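Local coordinates for protein EmrA (Aquifex aeolicus, PDB 4TKO) that serves as the periplasmic adaptor of a major facilitator superfamily multidrug efflux pump and probably takes part in exporting xenobiotics, at residues 279-283 against 335-341; 120-124 against 147-151; 222-228 against 247-253; 274-279 against 343-349. All blocks are in the same frame, centred on the assembly; numbering follows the deposited sequence.

Contact 1 of 4, residues 279-283 against 335-341; sequences RLDAY and LLRVGMG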
loop_
_atom_site.group_PDB
_atom_site.type_symbol
_atom_site.label_atom_id
_atom_site.label_comp_id
_atom_site.label_asym_id
_atom_site.label_seq_id
_atom_site.Cartn_x
_atom_site.Cartn_y
_atom_site.Cartn_z
ATOM N N ARG A 279 49.400 -21.000 -21.050
ATOM C CA ARG A 279 48.723 -21.747 -22.092
ATOM C C ARG A 279 47.948 -22.883 -21.460
ATOM O O ARG A 279 48.522 -23.854 -20.976
ATOM C CB ARG A 279 49.723 -22.291 -23.113
ATOM C CG ARG A 279 50.735 -21.263 -23.597
ATOM C CD ARG A 279 51.757 -21.892 -24.511
ATOM N NE ARG A 279 51.110 -22.452 -25.690
ATOM C CZ ARG A 279 51.745 -23.093 -26.661
ATOM N NH1 ARG A 279 53.058 -23.268 -26.595
ATOM N NH2 ARG A 279 51.058 -23.562 -27.693
ATOM N N LEU A 280 46.631 -22.753 -21.476
ATOM C CA LEU A 280 45.749 -23.757 -20.909
ATOM C C LEU A 280 45.419 -24.833 -21.935
ATOM O O LEU A 280 45.150 -24.546 -23.098
ATOM C CB LEU A 280 44.461 -23.088 -20.392
ATOM C CG LEU A 280 44.781 -21.933 -19.432
ATOM C CD1 LEU A 280 43.595 -21.023 -19.187
ATOM C CD2 LEU A 280 45.323 -22.473 -18.134
ATOM N N ASP A 281 45.405 -26.077 -21.502
ATOM C CA ASP A 281 45.119 -27.161 -22.427
ATOM C C ASP A 281 43.763 -26.998 -23.090
ATOM O O ASP A 281 43.578 -27.380 -24.247
ATOM C CB ASP A 281 45.215 -28.484 -21.697
ATOM C CG ASP A 281 46.552 -28.644 -20.977
ATOM O OD1 ASP A 281 47.604 -28.252 -21.554
ATOM O OD2 ASP A 281 46.547 -29.149 -19.834
ATOM N N ALA A 282 42.813 -26.423 -22.363
ATOM C CA ALA A 282 41.475 -26.222 -22.908
ATOM C C ALA A 282 41.479 -25.255 -24.089
ATOM O O ALA A 282 40.632 -25.343 -24.974
ATOM C CB ALA A 282 40.538 -25.722 -21.832
ATOM N N TYR A 283 42.428 -24.330 -24.113
ATOM C CA TYR A 283 42.424 -23.320 -25.166
ATOM C C TYR A 283 43.784 -23.169 -25.843
ATOM O O TYR A 283 44.573 -22.294 -25.498
ATOM C CB TYR A 283 41.955 -21.981 -24.594
ATOM C CG TYR A 283 40.606 -22.072 -23.921
ATOM C CD1 TYR A 283 39.475 -22.475 -24.635
ATOM C CD2 TYR A 283 40.461 -21.764 -22.568
ATOM C CE1 TYR A 283 38.239 -22.567 -24.023
ATOM C CE2 TYR A 283 39.226 -21.840 -21.948
ATOM C CZ TYR A 283 38.119 -22.244 -22.676
ATOM O OH TYR A 283 36.889 -22.328 -22.056
ATOM N N LEU A 335 36.263 -17.051 -20.538
ATOM C CA LEU A 335 36.567 -18.412 -20.975
ATOM C C LEU A 335 37.165 -19.308 -19.894
ATOM O O LEU A 335 37.261 -20.514 -20.097
ATOM C CB LEU A 335 37.542 -18.384 -22.145
ATOM C CG LEU A 335 37.085 -17.914 -23.516
ATOM C CD1 LEU A 335 38.300 -17.897 -24.384
ATOM C CD2 LEU A 335 36.060 -18.862 -24.068
ATOM N N LEU A 336 37.596 -18.724 -18.775
ATOM C CA LEU A 336 38.266 -19.488 -17.728
ATOM C C LEU A 336 37.302 -20.253 -16.794
ATOM O O LEU A 336 36.212 -19.776 -16.483
ATOM C CB LEU A 336 39.144 -18.552 -16.907
ATOM C CG LEU A 336 40.131 -17.669 -17.675
ATOM C CD1 LEU A 336 40.615 -16.582 -16.761
ATOM C CD2 LEU A 336 41.322 -18.456 -18.157
ATOM N N ARG A 337 37.725 -21.442 -16.366
ATOM C CA ARG A 337 37.021 -22.289 -15.386
ATOM C C ARG A 337 37.974 -22.648 -14.219
ATOM O O ARG A 337 39.154 -22.919 -14.446
ATOM C CB ARG A 337 36.518 -23.584 -16.041
ATOM C CG ARG A 337 35.181 -23.549 -16.807
ATOM C CD ARG A 337 34.964 -22.225 -17.467
ATOM N NE ARG A 337 33.823 -22.237 -18.377
ATOM C CZ ARG A 337 33.388 -21.166 -19.039
ATOM N NH1 ARG A 337 33.999 -19.998 -18.890
ATOM N NH2 ARG A 337 32.342 -21.265 -19.849
ATOM N N VAL A 338 37.489 -22.661 -12.980
ATOM C CA VAL A 338 38.343 -23.085 -11.860
ATOM C C VAL A 338 38.862 -24.498 -12.093
ATOM O O VAL A 338 38.087 -25.381 -12.434
ATOM C CB VAL A 338 37.604 -23.074 -10.492
ATOM C CG1 VAL A 338 38.398 -23.853 -9.479
ATOM C CG2 VAL A 338 37.376 -21.659 -9.990
ATOM N N GLY A 339 40.164 -24.711 -11.928
ATOM C CA GLY A 339 40.707 -26.048 -12.038
ATOM C C GLY A 339 41.483 -26.348 -13.307
ATOM O O GLY A 339 42.142 -27.397 -13.434
ATOM N N MET A 340 41.408 -25.431 -14.265
ATOM C CA MET A 340 42.095 -25.615 -15.534
ATOM C C MET A 340 43.608 -25.640 -15.348
ATOM O O MET A 340 44.163 -24.864 -14.570
ATOM C CB MET A 340 41.705 -24.510 -16.519
ATOM C CG MET A 340 40.415 -24.779 -17.276
ATOM S SD MET A 340 40.035 -23.493 -18.482
ATOM C CE MET A 340 40.718 -22.052 -17.667
ATOM N N GLY A 341 44.268 -26.536 -16.074
ATOM C CA GLY A 341 45.715 -26.619 -16.066
ATOM C C GLY A 341 46.329 -26.263 -17.412
ATOM O O GLY A 341 45.648 -25.837 -18.344
#
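With CG held anti to its carbonyl carbon (chi1 -55°), Tyr283 sends its ring across to Leu335, while Met340, its CG likewise anti to the carbonyl carbon (chi1 -84°) and its chain extended at chi2, carries its sulfur to the same ring. The phenol OH donates to Leu335 O at 2.7 Å, in the carbonyl plane and on a lone pair, which fixes the far end of the ring against the backbone. Closer in, Tyr283 CE2 packs on Leu335 CB at 3.8 Å. Met340 SD lies 5.0 Å from the Tyr283 ring centroid, an oblique Met-aromatic contact, and 4.1 Å from Ala282 CB, the methyl that sits over the centre of one ring face. These groups converge because two turns meet here: a type I turn from Leu280 to Tyr283 ends strand 275-280 of the adaptor's beta-barrel region, and a type II turn from Arg337 to Met340 leads into strand 342-347. On the buried side, Leu280 CD1 meets Leu336 CD2 at 3.6 Å and also touches Met340 CE, its side chain crossing both at about a right angle, with Phe288 and Val15 also packing on Leu280. Asp281 N then donates to Gly341 O at 3.2 Å, approaching 23° out of the carbonyl plane.

Contact 2 of 4, residues 120-124 against 147-151; sequences IKLVK and VDTNL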
loop_
_atom_site.group_PDB
_atom_site.type_symbol
_atom_site.label_atom_id
_atom_site.label_comp_id
_atom_site.label_asym_id
_atom_site.label_seq_id
_atom_site.Cartn_x
_atom_site.Cartn_y
_atom_site.Cartn_z
ATOM N N ILE A 120 -59.055 46.779 19.660
ATOM C CA ILE A 120 -59.430 46.628 21.059
ATOM C C ILE A 120 -58.919 47.786 21.909
ATOM O O ILE A 120 -59.559 48.176 22.877
ATOM C CB ILE A 120 -58.918 45.310 21.658
ATOM C CG1 ILE A 120 -59.813 44.145 21.235
ATOM C CG2 ILE A 120 -58.908 45.381 23.174
ATOM C CD1 ILE A 120 -59.402 42.816 21.856
ATOM N N LYS A 121 -57.778 48.350 21.544
ATOM C CA LYS A 121 -57.228 49.460 22.317
ATOM C C LYS A 121 -58.158 50.667 22.240
ATOM O O LYS A 121 -58.423 51.320 23.248
ATOM C CB LYS A 121 -55.824 49.825 21.827
ATOM C CG LYS A 121 -54.735 49.492 22.836
ATOM C CD LYS A 121 -53.352 49.839 22.313
ATOM C CE LYS A 121 -53.001 49.031 21.074
ATOM N NZ LYS A 121 -51.713 49.463 20.450
ATOM N N LEU A 122 -58.662 50.937 21.040
ATOM C CA LEU A 122 -59.554 52.063 20.795
ATOM C C LEU A 122 -60.905 51.878 21.467
ATOM O O LEU A 122 -61.326 52.716 22.265
ATOM C CB LEU A 122 -59.754 52.272 19.293
ATOM C CG LEU A 122 -58.507 52.809 18.594
ATOM C CD1 LEU A 122 -58.787 53.184 17.140
ATOM C CD2 LEU A 122 -57.924 53.990 19.380
ATOM N N VAL A 123 -61.586 50.788 21.121
ATOM C CA VAL A 123 -62.872 50.451 21.715
ATOM C C VAL A 123 -62.825 50.361 23.249
ATOM O O VAL A 123 -63.829 50.611 23.908
ATOM C CB VAL A 123 -63.412 49.122 21.153
ATOM C CG1 VAL A 123 -64.589 48.645 21.969
ATOM C CG2 VAL A 123 -63.820 49.279 19.693
ATOM N N LYS A 124 -61.673 50.018 23.827
ATOM C CA LYS A 124 -61.560 50.030 25.286
ATOM C C LYS A 124 -61.722 51.448 25.810
ATOM O O LYS A 124 -62.433 51.683 26.793
ATOM C CB LYS A 124 -60.230 49.447 25.761
ATOM C CG LYS A 124 -60.327 48.009 26.223
ATOM C CD LYS A 124 -59.019 47.542 26.835
ATOM C CE LYS A 124 -58.591 48.448 27.985
ATOM N NZ LYS A 124 -57.337 47.943 28.624
ATOM N N VAL A 147 -71.407 49.843 22.456
ATOM C CA VAL A 147 -69.953 49.778 22.541
ATOM C C VAL A 147 -69.529 48.491 23.235
ATOM O O VAL A 147 -68.677 47.764 22.737
ATOM C CB VAL A 147 -69.384 51.010 23.302
ATOM C CG1 VAL A 147 -67.945 50.779 23.777
ATOM C CG2 VAL A 147 -69.490 52.256 22.436
ATOM N N ASP A 148 -70.151 48.212 24.376
ATOM C CA ASP A 148 -69.828 47.047 25.185
ATOM C C ASP A 148 -69.881 45.727 24.403
ATOM O O ASP A 148 -68.992 44.885 24.540
ATOM C CB ASP A 148 -70.768 46.971 26.392
ATOM C CG ASP A 148 -70.749 45.610 27.063
ATOM O OD1 ASP A 148 -71.517 44.721 26.621
ATOM O OD2 ASP A 148 -69.974 45.431 28.031
ATOM N N THR A 149 -70.901 45.529 23.580
ATOM C CA THR A 149 -70.992 44.253 22.897
ATOM C C THR A 149 -70.080 44.225 21.678
ATOM O O THR A 149 -69.663 43.152 21.241
ATOM C CB THR A 149 -72.435 43.908 22.482
ATOM O OG1 THR A 149 -72.804 44.657 21.314
ATOM C CG2 THR A 149 -73.410 44.149 23.660
ATOM N N ASN A 150 -69.750 45.389 21.132
ATOM C CA ASN A 150 -68.710 45.427 20.110
ATOM C C ASN A 150 -67.355 45.017 20.690
ATOM O O ASN A 150 -66.554 44.365 20.021
ATOM C CB ASN A 150 -68.590 46.809 19.478
ATOM C CG ASN A 150 -67.390 46.912 18.539
ATOM O OD1 ASN A 150 -67.096 45.978 17.785
ATOM N ND2 ASN A 150 -66.678 48.035 18.600
ATOM N N LEU A 151 -67.104 45.405 21.934
ATOM C CA LEU A 151 -65.853 45.068 22.592
ATOM C C LEU A 151 -65.815 43.582 22.899
ATOM O O LEU A 151 -64.751 42.967 22.906
ATOM C CB LEU A 151 -65.666 45.872 23.881
ATOM C CG LEU A 151 -64.411 45.508 24.685
ATOM C CD1 LEU A 151 -63.150 46.054 24.028
ATOM C CD2 LEU A 151 -64.501 45.974 26.129
#
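In an antiparallel helical hairpin, with helix 102-135 running out and helix 141-156 coming back, the contact centres on Val123 packing on Leu151. The axes of the two short segments approach to 10.0 Å, and their directions differ by 157°, close to antiparallel. Val123 points toward the partner helix and splits its two methyls between neighbours. CG1, anti to the backbone N (chi1 168°), lies against Leu151 CB at 3.5 Å and Leu151 CD1 at 3.6 Å, the two side chains sliding past each other in opposite directions. The other methyl, Val123 CG2, rests on the amide nitrogen Asn150 ND2 at 3.3 Å, a van der Waals contact at the margin. This is the outer part of the long alpha-hairpin characteristic of membrane fusion proteins; coiled coil is predicted for 120-124 and begins again at Leu151, and the two helices are joined by only a short loop. Leu151 CD1 reaches toward helix 102-135, meeting Lys124 CG at 4.1 Å and, more loosely, Ile120 CG2 at 4.4 Å, so that the aliphatic root of the lysine borders the leucine while its amine end leads away. Val147 CG1 lies 4.1 Å from Val123 O. Trp127, from the outgoing helix, packs on both Val147 and Leu151 and gives its NE1 proton to Asp148 OD2, while Leu154 and Leu155 continue the apolar seam against Ile120.

Contact 3 of 4, residues 222-228 against 247-253; sequences LIAPFDG and AFALVNP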
loop_
_atom_site.group_PDB
_atom_site.type_symbol
_atom_site.label_atom_id
_atom_site.label_comp_id
_atom_site.label_asym_id
_atom_site.label_seq_id
_atom_site.Cartn_x
_atom_site.Cartn_y
_atom_site.Cartn_z
ATOM N N LEU A 222 15.314 -18.391 -9.657
ATOM C CA LEU A 222 16.652 -17.934 -9.325
ATOM C C LEU A 222 17.348 -17.226 -10.492
ATOM O O LEU A 222 17.785 -17.877 -11.437
ATOM C CB LEU A 222 17.483 -19.135 -8.871
ATOM C CG LEU A 222 18.924 -18.849 -8.484
ATOM C CD1 LEU A 222 18.997 -17.691 -7.492
ATOM C CD2 LEU A 222 19.540 -20.084 -7.892
ATOM N N ILE A 223 17.474 -15.903 -10.434
ATOM C CA ILE A 223 18.142 -15.201 -11.528
ATOM C C ILE A 223 19.510 -14.719 -11.082
ATOM O O ILE A 223 19.742 -14.536 -9.889
ATOM C CB ILE A 223 17.320 -14.002 -12.062
ATOM C CG1 ILE A 223 17.393 -12.812 -11.119
ATOM C CG2 ILE A 223 15.879 -14.401 -12.300
ATOM C CD1 ILE A 223 16.700 -11.589 -11.667
ATOM N N ALA A 224 20.413 -14.526 -12.044
ATOM C CA ALA A 224 21.802 -14.183 -11.740
ATOM C C ALA A 224 21.971 -12.702 -11.415
ATOM O O ALA A 224 21.520 -11.840 -12.170
ATOM C CB ALA A 224 22.704 -14.573 -12.894
ATOM N N PRO A 225 22.620 -12.410 -10.275
ATOM C CA PRO A 225 22.824 -11.059 -9.729
ATOM C C PRO A 225 23.906 -10.265 -10.452
ATOM O O PRO A 225 23.956 -9.037 -10.352
ATOM C CB PRO A 225 23.241 -11.327 -8.286
ATOM C CG PRO A 225 23.934 -12.669 -8.349
ATOM C CD PRO A 225 23.180 -13.455 -9.396
ATOM N N PHE A 226 24.778 -10.964 -11.165
ATOM C CA PHE A 226 25.810 -10.297 -11.933
ATOM C C PHE A 226 26.277 -11.227 -13.050
ATOM O O PHE A 226 25.897 -12.401 -13.073
ATOM C CB PHE A 226 26.969 -9.859 -11.015
ATOM C CG PHE A 226 27.577 -10.966 -10.207
ATOM C CD1 PHE A 226 28.521 -11.825 -10.772
ATOM C CD2 PHE A 226 27.226 -11.148 -8.875
ATOM C CE1 PHE A 226 29.105 -12.854 -10.027
ATOM C CE2 PHE A 226 27.795 -12.170 -8.115
ATOM C CZ PHE A 226 28.739 -13.024 -8.690
ATOM N N ASP A 227 27.060 -10.704 -13.996
ATOM C CA ASP A 227 27.692 -11.537 -15.029
ATOM C C ASP A 227 28.750 -12.398 -14.373
ATOM O O ASP A 227 29.473 -11.920 -13.505
ATOM C CB ASP A 227 28.330 -10.680 -16.133
ATOM C CG ASP A 227 27.357 -9.678 -16.742
ATOM O OD1 ASP A 227 26.426 -10.119 -17.449
ATOM O OD2 ASP A 227 27.536 -8.455 -16.527
ATOM N N GLY A 228 28.866 -13.655 -14.783
ATOM C CA GLY A 228 29.830 -14.542 -14.159
ATOM C C GLY A 228 29.763 -15.957 -14.695
ATOM O O GLY A 228 28.971 -16.235 -15.607
ATOM N N ALA A 247 22.584 -22.736 -4.010
ATOM C CA ALA A 247 22.193 -23.479 -5.195
ATOM C C ALA A 247 23.336 -23.517 -6.223
ATOM O O ALA A 247 23.627 -24.572 -6.783
ATOM C CB ALA A 247 20.933 -22.862 -5.809
ATOM N N PHE A 248 23.951 -22.359 -6.486
ATOM C CA PHE A 248 25.141 -22.277 -7.332
ATOM C C PHE A 248 26.210 -21.433 -6.681
ATOM O O PHE A 248 25.946 -20.671 -5.740
ATOM C CB PHE A 248 24.842 -21.673 -8.713
ATOM C CG PHE A 248 23.729 -22.351 -9.454
ATOM C CD1 PHE A 248 22.405 -22.090 -9.132
ATOM C CD2 PHE A 248 24.006 -23.230 -10.482
ATOM C CE1 PHE A 248 21.386 -22.714 -9.815
ATOM C CE2 PHE A 248 22.988 -23.858 -11.169
ATOM C CZ PHE A 248 21.678 -23.597 -10.842
ATOM N N ALA A 249 27.421 -21.558 -7.208
ATOM C CA ALA A 249 28.459 -20.573 -6.961
ATOM C C ALA A 249 28.771 -19.814 -8.263
ATOM O O ALA A 249 28.956 -20.421 -9.310
ATOM C CB ALA A 249 29.682 -21.235 -6.417
ATOM N N LEU A 250 28.802 -18.490 -8.192
ATOM C CA LEU A 250 29.077 -17.675 -9.361
ATOM C C LEU A 250 30.385 -16.939 -9.192
ATOM O O LEU A 250 30.627 -16.325 -8.159
ATOM C CB LEU A 250 27.965 -16.673 -9.606
ATOM C CG LEU A 250 27.751 -16.328 -11.075
ATOM C CD1 LEU A 250 27.436 -17.581 -11.851
ATOM C CD2 LEU A 250 26.626 -15.330 -11.204
ATOM N N VAL A 251 31.227 -17.009 -10.217
ATOM C CA VAL A 251 32.528 -16.371 -10.180
ATOM C C VAL A 251 32.526 -15.125 -11.052
ATOM O O VAL A 251 32.102 -15.148 -12.209
ATOM C CB VAL A 251 33.635 -17.337 -10.653
ATOM C CG1 VAL A 251 34.980 -16.600 -10.840
ATOM C CG2 VAL A 251 33.768 -18.481 -9.671
ATOM N N ASN A 252 32.983 -14.030 -10.473
ATOM C CA ASN A 252 33.182 -12.817 -11.222
ATOM C C ASN A 252 34.466 -12.991 -12.008
ATOM O O ASN A 252 35.533 -13.190 -11.441
ATOM C CB ASN A 252 33.241 -11.620 -10.277
ATOM C CG ASN A 252 33.869 -10.399 -10.911
ATOM O OD1 ASN A 252 34.013 -10.307 -12.132
ATOM N ND2 ASN A 252 34.244 -9.444 -10.075
ATOM N N PRO A 253 34.366 -12.933 -13.328
ATOM C CA PRO A 253 35.513 -13.287 -14.169
ATOM C C PRO A 253 36.773 -12.472 -13.855
ATOM O O PRO A 253 37.882 -12.965 -14.053
ATOM C CB PRO A 253 35.004 -13.002 -15.579
ATOM C CG PRO A 253 33.525 -13.161 -15.475
ATOM C CD PRO A 253 33.156 -12.650 -14.111
#
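Phe226 and Leu250 come at each other from opposite directions to make the close-packed centre of this contact. Leu250 CD2 lies over one face of the Phe226 ring, 4.1 Å from its centroid and 25° off the ring normal, a CH-pi contact offset toward the rim. The ring arrives there with its CG between the backbone N and the carbonyl carbon (chi1 56°), and Leu250 O lies in plane at its edge, 3.8 Å from Phe226 CZ. Leu222 CD2 forms a second apolar patch, 3.7 Å from Ala247 CB and equally far from Phe248 CD1, at the edge of that ring. Strand 246-251 of the barrel-sandwich region bulges at these two residues, which together lie opposite Leu23 of strand 7-24, a classic beta bulge. Gly228 fits its bare CA against Pro253 CD at 3.8 Å. The packing is looser toward solvent: Pro225 is exposed and merely brushes Leu250, and the polar ends of Asp227 and Asn252 turn to backbone amides elsewhere, those of Arg44 and Glu254. The two segments share no hydrogen bond; between them the contact is apolar packing, consistent with side chains settling beside the place where strand 228-233 pairs with 246-251.

Contact 4 of 4, residues 274-279 against 343-349; sequences NKAYVR and EVEIRRT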
loop_
_atom_site.group_PDB
_atom_site.type_symbol
_atom_site.label_atom_id
_atom_site.label_comp_id
_atom_site.label_asym_id
_atom_site.label_seq_id
_atom_site.Cartn_x
_atom_site.Cartn_y
_atom_site.Cartn_z
ATOM N N ASN A 274 56.950 -9.391 -12.600
ATOM C CA ASN A 274 57.469 -9.996 -13.812
ATOM C C ASN A 274 56.378 -10.515 -14.719
ATOM O O ASN A 274 55.357 -11.004 -14.256
ATOM C CB ASN A 274 58.448 -11.120 -13.472
ATOM C CG ASN A 274 59.800 -10.592 -13.033
ATOM O OD1 ASN A 274 59.906 -9.485 -12.499
ATOM N ND2 ASN A 274 60.840 -11.373 -13.271
ATOM N N LYS A 275 56.602 -10.387 -16.023
ATOM C CA LYS A 275 55.683 -10.912 -17.030
ATOM C C LYS A 275 55.499 -12.397 -16.837
ATOM O O LYS A 275 56.335 -13.054 -16.226
ATOM C CB LYS A 275 56.196 -10.643 -18.450
ATOM C CG LYS A 275 55.685 -9.351 -19.073
ATOM C CD LYS A 275 54.182 -9.425 -19.257
ATOM C CE LYS A 275 53.705 -8.541 -20.388
ATOM N NZ LYS A 275 52.245 -8.755 -20.596
ATOM N N ALA A 276 54.404 -12.924 -17.363
ATOM C CA ALA A 276 54.174 -14.351 -17.335
ATOM C C ALA A 276 53.214 -14.701 -18.443
ATOM O O ALA A 276 52.451 -13.846 -18.903
ATOM C CB ALA A 276 53.631 -14.785 -15.993
ATOM N N TYR A 277 53.239 -15.966 -18.849
ATOM C CA TYR A 277 52.539 -16.414 -20.043
ATOM C C TYR A 277 51.910 -17.783 -19.833
ATOM O O TYR A 277 52.589 -18.746 -19.485
ATOM C CB TYR A 277 53.510 -16.420 -21.225
ATOM C CG TYR A 277 54.071 -15.030 -21.472
ATOM C CD1 TYR A 277 53.321 -14.074 -22.139
ATOM C CD2 TYR A 277 55.326 -14.656 -20.993
ATOM C CE1 TYR A 277 53.806 -12.797 -22.347
ATOM C CE2 TYR A 277 55.819 -13.373 -21.200
ATOM C CZ TYR A 277 55.052 -12.453 -21.881
ATOM O OH TYR A 277 55.523 -11.183 -22.100
ATOM N N VAL A 278 50.601 -17.860 -20.045
ATOM C CA VAL A 278 49.854 -19.053 -19.696
ATOM C C VAL A 278 49.196 -19.699 -20.896
ATOM O O VAL A 278 48.505 -19.040 -21.660
ATOM C CB VAL A 278 48.749 -18.739 -18.662
ATOM C CG1 VAL A 278 48.182 -20.024 -18.098
ATOM C CG2 VAL A 278 49.288 -17.863 -17.548
ATOM N N ARG A 279 49.400 -21.000 -21.050
ATOM C CA ARG A 279 48.723 -21.747 -22.092
ATOM C C ARG A 279 47.948 -22.883 -21.460
ATOM O O ARG A 279 48.522 -23.854 -20.976
ATOM C CB ARG A 279 49.723 -22.291 -23.113
ATOM C CG ARG A 279 50.735 -21.263 -23.597
ATOM C CD ARG A 279 51.757 -21.892 -24.511
ATOM N NE ARG A 279 51.110 -22.452 -25.690
ATOM C CZ ARG A 279 51.745 -23.093 -26.661
ATOM N NH1 ARG A 279 53.058 -23.268 -26.595
ATOM N NH2 ARG A 279 51.058 -23.562 -27.693
ATOM N N GLU A 343 50.410 -24.849 -19.019
ATOM C CA GLU A 343 51.845 -24.627 -18.952
ATOM C C GLU A 343 52.068 -23.160 -18.754
ATOM O O GLU A 343 51.303 -22.353 -19.293
ATOM C CB GLU A 343 52.515 -25.116 -20.226
ATOM C CG GLU A 343 54.017 -25.224 -20.162
ATOM C CD GLU A 343 54.572 -26.039 -21.324
ATOM O OE1 GLU A 343 54.620 -27.284 -21.194
ATOM O OE2 GLU A 343 54.946 -25.438 -22.363
ATOM N N VAL A 344 53.092 -22.804 -17.980
ATOM C CA VAL A 344 53.327 -21.402 -17.664
ATOM C C VAL A 344 54.786 -21.034 -17.733
ATOM O O VAL A 344 55.631 -21.787 -17.275
ATOM C CB VAL A 344 52.793 -21.035 -16.272
ATOM C CG1 VAL A 344 53.389 -19.717 -15.787
ATOM C CG2 VAL A 344 51.309 -20.905 -16.321
ATOM N N GLU A 345 55.075 -19.872 -18.317
ATOM C CA GLU A 345 56.446 -19.390 -18.423
ATOM C C GLU A 345 56.568 -18.056 -17.723
ATOM O O GLU A 345 55.837 -17.116 -18.043
ATOM C CB GLU A 345 56.877 -19.271 -19.886
ATOM C CG GLU A 345 56.932 -20.620 -20.609
ATOM C CD GLU A 345 57.519 -20.525 -22.012
ATOM O OE1 GLU A 345 57.936 -19.416 -22.397
ATOM O OE2 GLU A 345 57.567 -21.556 -22.725
ATOM N N ILE A 346 57.472 -17.956 -16.755
ATOM C CA ILE A 346 57.669 -16.670 -16.087
ATOM C C ILE A 346 59.032 -16.080 -16.435
ATOM O O ILE A 346 60.032 -16.791 -16.537
ATOM C CB ILE A 346 57.539 -16.785 -14.568
ATOM C CG1 ILE A 346 56.314 -17.616 -14.199
ATOM C CG2 ILE A 346 57.401 -15.418 -13.957
ATOM C CD1 ILE A 346 56.103 -17.751 -12.698
ATOM N N ARG A 347 59.064 -14.781 -16.574
ATOM C CA ARG A 347 60.262 -14.085 -16.946
ATOM C C ARG A 347 61.199 -13.807 -15.787
ATOM O O ARG A 347 60.860 -13.142 -14.842
ATOM C CB ARG A 347 59.876 -12.796 -17.638
ATOM C CG ARG A 347 61.033 -11.933 -18.056
ATOM C CD ARG A 347 62.001 -12.659 -18.961
ATOM N NE ARG A 347 62.231 -11.911 -20.175
ATOM C CZ ARG A 347 63.417 -11.589 -20.650
ATOM N NH1 ARG A 347 64.505 -11.956 -20.015
ATOM N NH2 ARG A 347 63.501 -10.900 -21.766
ATOM N N ARG A 348 62.413 -14.339 -15.884
ATOM C CA ARG A 348 63.457 -14.054 -14.907
ATOM C C ARG A 348 64.069 -12.666 -15.124
ATOM O O ARG A 348 63.845 -12.033 -16.151
ATOM C CB ARG A 348 64.543 -15.121 -14.968
ATOM C CG ARG A 348 64.093 -16.474 -14.483
ATOM C CD ARG A 348 65.291 -17.377 -14.296
ATOM N NE ARG A 348 64.939 -18.675 -13.739
ATOM C CZ ARG A 348 64.782 -19.776 -14.470
ATOM N NH1 ARG A 348 64.949 -19.716 -15.787
ATOM N NH2 ARG A 348 64.461 -20.927 -13.887
ATOM N N THR A 349 64.839 -12.190 -14.153
ATOM C CA THR A 349 65.506 -10.897 -14.290
ATOM C C THR A 349 66.973 -10.974 -13.871
ATOM O O THR A 349 67.788 -10.140 -14.270
ATOM C CB THR A 349 64.804 -9.819 -13.463
ATOM O OG1 THR A 349 63.396 -9.864 -13.722
ATOM C CG2 THR A 349 65.346 -8.445 -13.829
#
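Direct antiparallel strand pairing joins residues 275-279 to 343-347 in the curled sheet near the C-terminal end of the modelled chain, where the adaptor forms its beta-barrel. The strand axes approach to 4.7 Å, and Arg279 with Glu343 and Tyr277 with Glu345 are the hydrogen-bonded pairs, each joined in both directions. Arg279 N to Glu343 O, at 2.9 Å, is nearly straight at the hydrogen (178°). Tyr277 N reaches Glu345 O at 3.0 Å along a more bent path (136°), whereas Glu345 N answers to Tyr277 O in the carbonyl plane. A further bond, from Arg347 N to Lys275 O at 3.2 Å, comes from above the carbonyl plane. The non-hydrogen-bonded pairs put Ala276, Val278, Val344 and Ile346 on the buried face. There Val278 and Val344 lie side by side, pointing the same way: Val278 CG1, anti to the backbone N (chi1 -168°), comes within 3.7 Å of Val344 CG2, the branch anti to its carbonyl carbon. Tyr277, Arg279, Glu343 and Glu345 share the other face; Arg279 NH1 stays 5.1 Å from Glu343 OE2, too far for a salt bridge, though the opposite charges may still attract. Beyond the strands, Asn274 ND2 donates to Thr349 OG1 at 3.0 Å, with the hydroxyl oxygen lying out of the Asn274 amide plane, but Thr349 is poorly ordered. Strand 275-280 also pairs with strand 288-295, whose Glu289 forms a salt bridge with Lys275, and strand 342-347 pairs with strand 7-24, while Val260 and Leu262 of strand 256-263 pack on Val344 and Ile346.

How the contacts relate
Followed from the N terminus, the chain first closes contact 2, a short return of 22 intervening residues at the outer end of the helical hairpin. Contact 3 comes next, spanning 18 residues, and joins edge strand 221-223 of the four-stranded sheet to strand 246-251 of the large one. Further on, contact 4 brings 274-279 to the last modelled residues, and contact 1 falls within that span, the two sharing Arg279; they join strand 275-280 to strand 342-347 and to the loop before it. None of them cross. The centres of contacts 1 and 3 are about 19 Å apart, whereas that of contact 2 is about 135 Å from contact 1.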